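Local atomic coordinates of nitrogen regulatory PII-like protein (Bacillus subtilis subsp. subtilis, PDB entry 4RX6), a protein that binds ATP as a trimeric PII signalling protein and is required for full induction of the nrgAB operon when ammonium is limiting. Residues B[11-16]-B[100-105]; B[15-20]-B[88-93]; B[32-37]-B[70-75]. One frame throughout, in Å; residues are numbered along the deposited sequence.

Contact 1 of 3, residues B[11-16]-B[100-105]; sequences FKVEIV and IFVYEI. With ATP (adenosine-5'-triphosphate), chain F.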
# COMPACT_ATOMS: atom_id res chain seq x y z
N PHE B 11 7.77 9.20 -8.05
CA PHE B 11 6.53 8.45 -8.20
C PHE B 11 6.69 7.02 -7.76
O PHE B 11 7.79 6.45 -7.82
CB PHE B 11 6.04 8.46 -9.64
CG PHE B 11 5.56 9.79 -10.10
CD1 PHE B 11 4.21 10.12 -10.05
CD2 PHE B 11 6.46 10.73 -10.59
CE1 PHE B 11 3.77 11.36 -10.47
CE2 PHE B 11 6.03 11.97 -11.02
CZ PHE B 11 4.68 12.28 -10.96
N LYS B 12 5.59 6.45 -7.30
CA LYS B 12 5.56 5.05 -6.99
C LYS B 12 4.73 4.34 -8.02
O LYS B 12 3.62 4.75 -8.35
CB LYS B 12 4.96 4.81 -5.62
CG LYS B 12 4.41 3.40 -5.43
CD LYS B 12 5.16 2.68 -4.36
CE LYS B 12 4.39 2.77 -3.08
NZ LYS B 12 5.27 3.05 -1.96
N VAL B 13 5.28 3.25 -8.52
CA VAL B 13 4.56 2.40 -9.44
C VAL B 13 4.32 1.11 -8.71
O VAL B 13 5.26 0.51 -8.17
CB VAL B 13 5.38 2.15 -10.68
CG1 VAL B 13 4.61 1.27 -11.63
CG2 VAL B 13 5.74 3.49 -11.34
N GLU B 14 3.06 0.69 -8.67
CA GLU B 14 2.65 -0.46 -7.88
C GLU B 14 1.97 -1.44 -8.83
O GLU B 14 0.95 -1.09 -9.42
CB GLU B 14 1.65 -0.01 -6.84
CG GLU B 14 1.76 -0.63 -5.49
CD GLU B 14 0.71 -0.07 -4.54
OE1 GLU B 14 1.06 0.59 -3.52
OE2 GLU B 14 -0.49 -0.26 -4.84
N ILE B 15 2.54 -2.62 -9.01
CA ILE B 15 1.92 -3.63 -9.85
C ILE B 15 1.35 -4.73 -8.95
O ILE B 15 2.00 -5.16 -8.00
CB ILE B 15 2.94 -4.28 -10.81
CG1 ILE B 15 3.64 -3.22 -11.69
CG2 ILE B 15 2.25 -5.37 -11.65
CD1 ILE B 15 5.07 -3.59 -12.13
N VAL B 16 0.13 -5.16 -9.24
CA VAL B 16 -0.40 -6.32 -8.57
C VAL B 16 -0.74 -7.26 -9.70
O VAL B 16 -1.41 -6.87 -10.65
CB VAL B 16 -1.65 -6.00 -7.72
CG1 VAL B 16 -2.11 -7.25 -6.97
CG2 VAL B 16 -1.38 -4.84 -6.73
N ILE B 100 -1.75 -1.78 -12.81
CA ILE B 100 -0.67 -0.93 -12.35
C ILE B 100 -1.22 0.41 -11.86
O ILE B 100 -1.98 1.09 -12.56
CB ILE B 100 0.34 -0.65 -13.46
CG1 ILE B 100 0.69 -1.93 -14.21
CG2 ILE B 100 1.57 0.05 -12.87
CD1 ILE B 100 1.83 -1.77 -15.19
N PHE B 101 -0.81 0.78 -10.66
CA PHE B 101 -1.27 1.97 -10.00
C PHE B 101 -0.09 2.92 -9.87
O PHE B 101 0.97 2.52 -9.39
CB PHE B 101 -1.73 1.58 -8.60
CG PHE B 101 -2.80 0.54 -8.59
CD1 PHE B 101 -3.95 0.72 -9.35
CD2 PHE B 101 -2.67 -0.61 -7.83
CE1 PHE B 101 -4.94 -0.23 -9.35
CE2 PHE B 101 -3.65 -1.56 -7.82
CZ PHE B 101 -4.80 -1.37 -8.58
N VAL B 102 -0.25 4.17 -10.29
CA VAL B 102 0.81 5.15 -10.15
C VAL B 102 0.34 6.29 -9.27
O VAL B 102 -0.67 6.92 -9.57
CB VAL B 102 1.17 5.75 -11.50
CG1 VAL B 102 2.26 6.78 -11.35
CG2 VAL B 102 1.60 4.67 -12.47
N TYR B 103 1.05 6.57 -8.19
CA TYR B 103 0.73 7.74 -7.38
C TYR B 103 2.00 8.46 -6.97
O TYR B 103 3.09 7.92 -7.11
CB TYR B 103 -0.14 7.38 -6.16
CG TYR B 103 0.36 6.24 -5.27
CD1 TYR B 103 1.13 6.48 -4.14
CD2 TYR B 103 0.01 4.92 -5.55
CE1 TYR B 103 1.56 5.44 -3.33
CE2 TYR B 103 0.44 3.88 -4.75
CZ TYR B 103 1.20 4.15 -3.65
OH TYR B 103 1.60 3.09 -2.88
N GLU B 104 1.88 9.68 -6.46
CA GLU B 104 3.09 10.47 -6.28
C GLU B 104 3.62 10.55 -4.85
O GLU B 104 2.88 10.58 -3.88
CB GLU B 104 2.95 11.86 -6.89
CG GLU B 104 1.79 12.68 -6.42
CD GLU B 104 1.86 14.08 -7.03
OE1 GLU B 104 3.00 14.59 -7.25
OE2 GLU B 104 0.77 14.67 -7.30
N ILE B 105 4.93 10.63 -4.77
CA ILE B 105 5.66 10.58 -3.54
C ILE B 105 6.17 11.99 -3.21
O ILE B 105 6.94 12.57 -3.99
CB ILE B 105 6.82 9.53 -3.68
CG1 ILE B 105 6.22 8.14 -3.83
CG2 ILE B 105 7.76 9.54 -2.52
CD1 ILE B 105 5.29 7.75 -2.70
PG ATP F . -11.27 -6.91 -13.17
O1G ATP F . -12.74 -7.20 -13.38
O2G ATP F . -10.88 -6.69 -11.72
O3G ATP F . -10.79 -5.81 -14.10
PB ATP F . -9.43 -9.18 -13.00
O1B ATP F . -10.03 -9.80 -11.77
O2B ATP F . -8.81 -10.05 -14.06
O3B ATP F . -10.53 -8.24 -13.74
PA ATP F . -6.67 -8.43 -12.58
O1A ATP F . -6.07 -7.12 -13.04
O2A ATP F . -6.23 -9.74 -13.18
O3A ATP F . -8.27 -8.19 -12.50
O5' ATP F . -6.34 -8.63 -11.03
C5' ATP F . -5.11 -9.21 -10.62
C4' ATP F . -4.93 -8.84 -9.15
O4' ATP F . -4.74 -7.44 -9.02
C3' ATP F . -6.17 -9.08 -8.33
O3' ATP F . -6.26 -10.45 -7.92
C2' ATP F . -6.02 -8.09 -7.18
O2' ATP F . -5.18 -8.59 -6.11
C1' ATP F . -5.28 -6.93 -7.80
N9 ATP F . -6.26 -5.91 -8.17
C8 ATP F . -6.87 -5.90 -9.37
N7 ATP F . -7.73 -4.86 -9.47
C5 ATP F . -7.70 -4.20 -8.30
C6 ATP F . -8.39 -3.00 -7.78
N6 ATP F . -9.31 -2.35 -8.56
N1 ATP F . -8.07 -2.62 -6.52
C2 ATP F . -7.17 -3.28 -5.76
N3 ATP F . -6.51 -4.38 -6.18
C4 ATP F . -6.72 -4.88 -7.44

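Contact 2 of 3, residues B[15-20]-B[88-93]; sequences IVTRPA and RVLKTG. With ATP (adenosine-5'-triphosphate), chain F.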
# COMPACT_ATOMS: atom_id res chain seq x y z
N ILE B 15 2.54 -2.62 -9.01
CA ILE B 15 1.92 -3.63 -9.85
C ILE B 15 1.35 -4.73 -8.95
O ILE B 15 2.00 -5.16 -8.00
CB ILE B 15 2.94 -4.28 -10.81
CG1 ILE B 15 3.64 -3.22 -11.69
CG2 ILE B 15 2.25 -5.37 -11.65
CD1 ILE B 15 5.07 -3.59 -12.13
N VAL B 16 0.13 -5.16 -9.24
CA VAL B 16 -0.40 -6.32 -8.57
C VAL B 16 -0.74 -7.26 -9.70
O VAL B 16 -1.41 -6.87 -10.65
CB VAL B 16 -1.65 -6.00 -7.72
CG1 VAL B 16 -2.11 -7.25 -6.97
CG2 VAL B 16 -1.38 -4.84 -6.73
N THR B 17 -0.26 -8.49 -9.61
CA THR B 17 -0.31 -9.39 -10.75
C THR B 17 -0.16 -10.81 -10.24
O THR B 17 0.16 -11.02 -9.08
CB THR B 17 0.83 -9.06 -11.77
OG1 THR B 17 0.79 -9.98 -12.87
CG2 THR B 17 2.21 -9.13 -11.11
N ARG B 18 -0.41 -11.79 -11.11
CA ARG B 18 -0.11 -13.18 -10.78
C ARG B 18 1.40 -13.40 -10.63
O ARG B 18 2.20 -12.65 -11.19
CB ARG B 18 -0.65 -14.12 -11.86
CG ARG B 18 0.26 -14.21 -13.08
CD ARG B 18 -0.14 -15.37 -13.97
NE ARG B 18 -1.49 -15.20 -14.50
CZ ARG B 18 -1.78 -14.39 -15.51
NH1 ARG B 18 -0.82 -13.67 -16.08
NH2 ARG B 18 -3.03 -14.31 -15.95
N PRO B 19 1.78 -14.44 -9.89
CA PRO B 19 3.20 -14.71 -9.64
C PRO B 19 3.91 -15.43 -10.80
O PRO B 19 4.09 -16.65 -10.74
CB PRO B 19 3.17 -15.63 -8.40
CG PRO B 19 1.75 -15.74 -8.00
CD PRO B 19 0.92 -15.39 -9.18
N ALA B 20 4.33 -14.70 -11.83
CA ALA B 20 5.01 -15.35 -12.96
C ALA B 20 5.69 -14.37 -13.93
O ALA B 20 5.12 -13.31 -14.26
CB ALA B 20 4.04 -16.25 -13.72
N ARG B 88 4.53 -5.33 -20.73
CA ARG B 88 5.06 -6.01 -21.88
C ARG B 88 5.44 -7.43 -21.50
O ARG B 88 5.07 -8.36 -22.21
CB ARG B 88 6.26 -5.22 -22.41
CG ARG B 88 7.00 -5.89 -23.56
CD ARG B 88 7.89 -4.89 -24.31
NE ARG B 88 9.08 -4.49 -23.55
CZ ARG B 88 10.05 -5.32 -23.17
NH1 ARG B 88 9.98 -6.62 -23.46
NH2 ARG B 88 11.08 -4.86 -22.49
N VAL B 89 6.13 -7.59 -20.38
CA VAL B 89 6.56 -8.93 -19.98
C VAL B 89 5.44 -9.67 -19.25
O VAL B 89 5.46 -10.89 -19.14
CB VAL B 89 7.88 -8.93 -19.16
CG1 VAL B 89 8.57 -7.59 -19.22
CG2 VAL B 89 7.63 -9.31 -17.72
N LEU B 90 4.44 -8.92 -18.79
CA LEU B 90 3.38 -9.50 -17.95
C LEU B 90 2.08 -9.76 -18.72
O LEU B 90 1.24 -10.54 -18.29
CB LEU B 90 3.09 -8.60 -16.75
CG LEU B 90 4.26 -8.20 -15.83
CD1 LEU B 90 3.78 -7.20 -14.77
CD2 LEU B 90 4.93 -9.41 -15.18
N LYS B 91 1.90 -9.11 -19.86
CA LYS B 91 0.71 -9.32 -20.67
C LYS B 91 0.60 -10.77 -21.19
O LYS B 91 1.56 -11.29 -21.77
CB LYS B 91 0.76 -8.34 -21.84
CG LYS B 91 -0.45 -8.31 -22.73
CD LYS B 91 -0.43 -7.04 -23.58
CE LYS B 91 -1.56 -7.03 -24.61
NZ LYS B 91 -2.90 -7.27 -23.99
N THR B 92 -0.54 -11.43 -20.97
CA THR B 92 -0.79 -12.76 -21.55
C THR B 92 -2.16 -12.86 -22.24
O THR B 92 -2.34 -13.70 -23.12
CB THR B 92 -0.67 -13.97 -20.52
OG1 THR B 92 -1.86 -14.07 -19.72
CG2 THR B 92 0.54 -13.82 -19.60
N GLY B 93 -3.11 -12.02 -21.84
CA GLY B 93 -4.44 -12.07 -22.42
C GLY B 93 -5.48 -12.71 -21.51
O GLY B 93 -6.68 -12.63 -21.78
PG ATP F . -11.27 -6.91 -13.17
O1G ATP F . -12.74 -7.20 -13.38
O2G ATP F . -10.88 -6.69 -11.72
O3G ATP F . -10.79 -5.81 -14.10
PB ATP F . -9.43 -9.18 -13.00
O1B ATP F . -10.03 -9.80 -11.77
O2B ATP F . -8.81 -10.05 -14.06
O3B ATP F . -10.53 -8.24 -13.74
PA ATP F . -6.67 -8.43 -12.58
O1A ATP F . -6.07 -7.12 -13.04
O2A ATP F . -6.23 -9.74 -13.18
O3A ATP F . -8.27 -8.19 -12.50
O5' ATP F . -6.34 -8.63 -11.03
C5' ATP F . -5.11 -9.21 -10.62
C4' ATP F . -4.93 -8.84 -9.15
O4' ATP F . -4.74 -7.44 -9.02
C3' ATP F . -6.17 -9.08 -8.33
O3' ATP F . -6.26 -10.45 -7.92
C2' ATP F . -6.02 -8.09 -7.18
O2' ATP F . -5.18 -8.59 -6.11
C1' ATP F . -5.28 -6.93 -7.80
N9 ATP F . -6.26 -5.91 -8.17
C8 ATP F . -6.87 -5.90 -9.37
N7 ATP F . -7.73 -4.86 -9.47
C5 ATP F . -7.70 -4.20 -8.30
C6 ATP F . -8.39 -3.00 -7.78
N6 ATP F . -9.31 -2.35 -8.56
N1 ATP F . -8.07 -2.62 -6.52
C2 ATP F . -7.17 -3.28 -5.76
N3 ATP F . -6.51 -4.38 -6.18
C4 ATP F . -6.72 -4.88 -7.44
O HOH W 1 2.28 -12.50 -16.22

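Contact 3 of 3, residues B[32-37]-B[70-75]; sequences IGVTSL and IEIVVS. With ATP (adenosine-5'-triphosphate), chain E.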
# COMPACT_ATOMS: atom_id res chain seq x y z
N ILE B 32 16.45 -0.75 -18.17
CA ILE B 32 15.95 0.60 -18.36
C ILE B 32 16.27 1.55 -17.23
O ILE B 32 15.85 2.70 -17.27
CB ILE B 32 14.42 0.65 -18.63
CG1 ILE B 32 13.62 0.31 -17.37
CG2 ILE B 32 14.03 -0.31 -19.73
CD1 ILE B 32 12.35 1.07 -17.25
N GLY B 33 17.01 1.10 -16.21
CA GLY B 33 17.45 2.00 -15.15
C GLY B 33 17.00 1.71 -13.72
O GLY B 33 17.48 2.38 -12.80
N VAL B 34 16.11 0.75 -13.51
CA VAL B 34 15.68 0.44 -12.15
C VAL B 34 16.77 -0.31 -11.38
O VAL B 34 17.26 -1.35 -11.82
CB VAL B 34 14.38 -0.42 -12.08
CG1 VAL B 34 13.93 -0.52 -10.63
CG2 VAL B 34 13.27 0.17 -12.94
N THR B 35 17.10 0.21 -10.21
CA THR B 35 18.16 -0.37 -9.39
C THR B 35 17.64 -1.23 -8.26
O THR B 35 18.32 -2.15 -7.82
CB THR B 35 19.02 0.72 -8.70
OG1 THR B 35 18.24 1.93 -8.53
CG2 THR B 35 20.29 0.99 -9.51
N SER B 36 16.45 -0.90 -7.75
CA SER B 36 15.90 -1.64 -6.64
C SER B 36 14.39 -1.61 -6.65
O SER B 36 13.77 -0.67 -7.15
CB SER B 36 16.40 -1.08 -5.33
OG SER B 36 16.38 -2.09 -4.35
N LEU B 37 13.80 -2.66 -6.09
CA LEU B 37 12.37 -2.71 -5.95
C LEU B 37 11.97 -3.56 -4.75
O LEU B 37 12.80 -4.27 -4.16
CB LEU B 37 11.72 -3.23 -7.23
CG LEU B 37 12.01 -4.65 -7.68
CD1 LEU B 37 11.32 -5.64 -6.77
CD2 LEU B 37 11.53 -4.82 -9.11
N ILE B 70 4.35 -5.61 -6.42
CA ILE B 70 5.64 -5.00 -6.65
C ILE B 70 5.59 -3.48 -6.51
O ILE B 70 4.80 -2.83 -7.18
CB ILE B 70 6.09 -5.33 -8.05
CG1 ILE B 70 6.14 -6.85 -8.23
CG2 ILE B 70 7.44 -4.69 -8.30
CD1 ILE B 70 6.20 -7.27 -9.70
N GLU B 71 6.43 -2.91 -5.65
CA GLU B 71 6.49 -1.46 -5.50
C GLU B 71 7.82 -0.88 -5.97
O GLU B 71 8.88 -1.22 -5.45
CB GLU B 71 6.26 -1.07 -4.06
CG GLU B 71 4.90 -1.45 -3.54
CD GLU B 71 4.83 -1.33 -2.03
OE1 GLU B 71 5.16 -2.32 -1.34
OE2 GLU B 71 4.47 -0.24 -1.54
N ILE B 72 7.75 0.04 -6.92
CA ILE B 72 8.93 0.63 -7.52
C ILE B 72 8.83 2.15 -7.48
O ILE B 72 8.05 2.72 -8.20
CB ILE B 72 9.03 0.25 -8.99
CG1 ILE B 72 8.85 -1.25 -9.16
CG2 ILE B 72 10.35 0.75 -9.56
CD1 ILE B 72 8.42 -1.66 -10.53
N VAL B 73 9.61 2.79 -6.62
CA VAL B 73 9.66 4.25 -6.59
C VAL B 73 10.74 4.72 -7.56
O VAL B 73 11.82 4.11 -7.64
CB VAL B 73 9.99 4.79 -5.19
CG1 VAL B 73 9.92 6.30 -5.20
CG2 VAL B 73 9.04 4.24 -4.16
N VAL B 74 10.46 5.79 -8.29
CA VAL B 74 11.35 6.24 -9.36
C VAL B 74 11.39 7.75 -9.37
O VAL B 74 10.51 8.40 -8.83
CB VAL B 74 10.89 5.72 -10.77
CG1 VAL B 74 10.87 4.19 -10.82
CG2 VAL B 74 9.53 6.30 -11.15
N SER B 75 12.42 8.32 -9.96
CA SER B 75 12.44 9.75 -10.15
C SER B 75 13.02 10.07 -11.52
O SER B 75 12.36 10.69 -12.36
CB SER B 75 13.26 10.45 -9.07
OG SER B 75 13.48 11.80 -9.43
PG ATP E . 21.95 1.65 -2.27
O1G ATP E . 22.71 1.35 -3.55
O2G ATP E . 20.93 2.76 -2.43
O3G ATP E . 22.79 1.75 -1.01
PB ATP E . 19.83 -0.11 -2.87
O1B ATP E . 19.61 1.03 -3.87
O2B ATP E . 20.01 -1.54 -3.34
O3B ATP E . 21.07 0.33 -1.94
PA ATP E . 18.86 -0.41 -0.19
O1A ATP E . 18.67 0.88 0.59
O2A ATP E . 20.03 -1.33 0.13
O3A ATP E . 18.65 -0.16 -1.78
O5' ATP E . 17.52 -1.25 -0.01
C5' ATP E . 16.73 -1.22 1.17
C4' ATP E . 15.37 -1.68 0.69
O4' ATP E . 14.59 -0.53 0.37
C3' ATP E . 15.47 -2.40 -0.63
O3' ATP E . 15.80 -3.78 -0.49
C2' ATP E . 14.07 -2.22 -1.17
O2' ATP E . 13.20 -3.16 -0.53
C1' ATP E . 13.69 -0.84 -0.70
N9 ATP E . 13.90 0.08 -1.83
C8 ATP E . 15.02 0.78 -2.10
N7 ATP E . 14.85 1.52 -3.23
C5 ATP E . 13.61 1.29 -3.69
C6 ATP E . 12.79 1.75 -4.83
N6 ATP E . 13.27 2.62 -5.73
N1 ATP E . 11.54 1.26 -4.95
C2 ATP E . 11.03 0.38 -4.06
N3 ATP E . 11.72 -0.08 -3.01
C4 ATP E . 12.99 0.34 -2.77

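Contact 1 of 3, residues B[11-16]-B[100-105]
The torsions of Tyr103 and Glu14 bring hydroxyl and carboxylate together: the tyrosine has CG between its backbone N and carbonyl carbon (chi1 51°), and this lays the phenol across the neighbouring strand. Glu14 is extended beyond CG (chi2 179°) and brings its carboxylate to the edge of that ring. The two strands are antiparallel neighbours in the ferredoxin-like sheet of the PII fold. Tyr103 OH is placed to donate to Glu14 OE1, 2.6 Å away in the model, with carboxylate and ring planes 78° apart. The hydroxyl sits too close to Lys12, so its position is less sure. Lys12 runs alongside the tyrosine, and its CG lies over one ring face, 4.2 Å from the centroid, as a CH-pi contact. A leucine in place of Tyr103 would probably leave Glu14 OE1 without this donor and the Lys12 chain without its aromatic support.

The charges are paired between subunits. Lys12 NZ forms a salt bridge with Glu14 of the third subunit, while Glu14 OE2 receives Lys12 of the second. Tyr103 packs edge-to-face on its copies in both.

The backbones are held by reciprocal bonds in the Lys12–Tyr103 and Glu14–Phe101 pairs, such as Phe101 N to Glu14 O at 2.9 Å. Between them, Val13 pairs with Val102 without such bonds. On the opposite sheet face Ile15 CG1 lies 4.0 Å from Ile100 CG2, under helix 79-90. At the nucleotide end Val16 CG2 touches Phe101 CE2 at 4.1 Å. The ring tip, Phe101 CZ, lies 4.0 Å from C6 of the ATP adenine.

Contact 2 of 3, residues B[15-20]-B[88-93]
Leu90 fills the angle between the end of a strand and the turn that follows it. It has the most surface buried here. Its CD1 methyl meets Ile15 CG2 at 3.9 Å, and the two side chains cross at a slant. The same CD1 lies 4.4 Å from Thr17 CG2. The other branch, CD2, passes 4.0 Å from the carbonyl oxygen of Ala20. One leucine therefore packs against the strand with one methyl and against the turn with the other. Its CG is anti to its carbonyl carbon (chi1 -54°), which aims the fork at segment 15-20.

Arg18 comes next. Its chain bends at chi3 (63°), and the guanidinium ends beside Thr92, with NH1 3.8 Å from Thr92 CG2. A water lies at the guanidinium edge, in its plane. It donates to Leu90 O at 3.0 Å and accepts a weak bond from Arg18 NH1 at 3.3 Å. The arginine is held more firmly outside the two segments: NH1 forms a salt bridge with Asp97, which also accepts from the backbone N of Thr92 and Gly93, while Ser94 bonds to both Arg18 NH2 and Thr92 OG1. Asp97 belongs to the ATP pocket and neighbours Gly96, whose N binds the nucleotide, so Arg18 and Thr92 probably help to fix the base of that loop.

In the fold, the contact joins the end of strand 10-17 to the end of helix 79-90. Leu90 also leans on Leu25 of helix 22-31 and on Ile111 of the second subunit.

Contact 3 of 3, residues B[32-37]-B[70-75]
Ile72 is the bump and the segment 32-37 forms the hollow around it. Its CG2 methyl meets Val34 CG1 at 3.9 Å, the two side chains crossing at about a right angle. Its other branch, CG1, lies 4.0 Å from Leu37 CB. Ile72 is thus wedged between Val34 and Leu37, with one branch for each. Its chi1 of -49° aims CG1 at Leu37 and CG2 at Val34. Leu37 then reaches further along the strand, where its CD2 touches Ile70 CG2 at 4.2 Å. The leucine so spans two isoleucines on the same side of strand 58-74. The side-chain packing is apolar and buried.

The polar work is done by the backbone beside it, which holds the adenine of ATP. Val73 N donates to N1 over 3.0 Å in a nearly straight bond (170°). N6 of the base gives a hydrogen to Val73 O over 2.8 Å. One residue thus reads the adenine edge with both of its main-chain groups. From the other segment Ser36 CB comes within 3.7 Å of N7. The two segments together make one side of a nucleotide site, to which Thr38 of this chain and Arg67 of the third subunit add hydrogen bonds.

The contact closes the base of the hairpin of strands 36-51 and 58-74. Helix 22-31 lies against it, with Leu29 on Val34 and Phe22 on both Leu37 and Ile70, while Val82 of helix 79-90 covers Ile72. Strand 10-17 bonds to segment 70-75 as its next neighbour in the sheet.

How the contacts relate
All three contacts reach one four-stranded antiparallel sheet with two helices on it. Contacts 1 and 2 share Ile15 and Val16 of strand 10-17, and their centres are about 15 Å apart. Contact 1 pairs that strand with the last strand; contact 2 turns from its end to helix 79-90. Contact 3 joins the start of strand 36-51 to the next strand, 58-74, with its centre about 10 Å from that of contact 1 and about 17 Å from that of contact 2. Along the chain it is nested inside the loops closed by the other two. Strand 10-17 bonds to strand 58-74, linking all three. Contacts 1 and 2 touch one ATP and contact 3 another, so each subunit helps build two nucleotide sites.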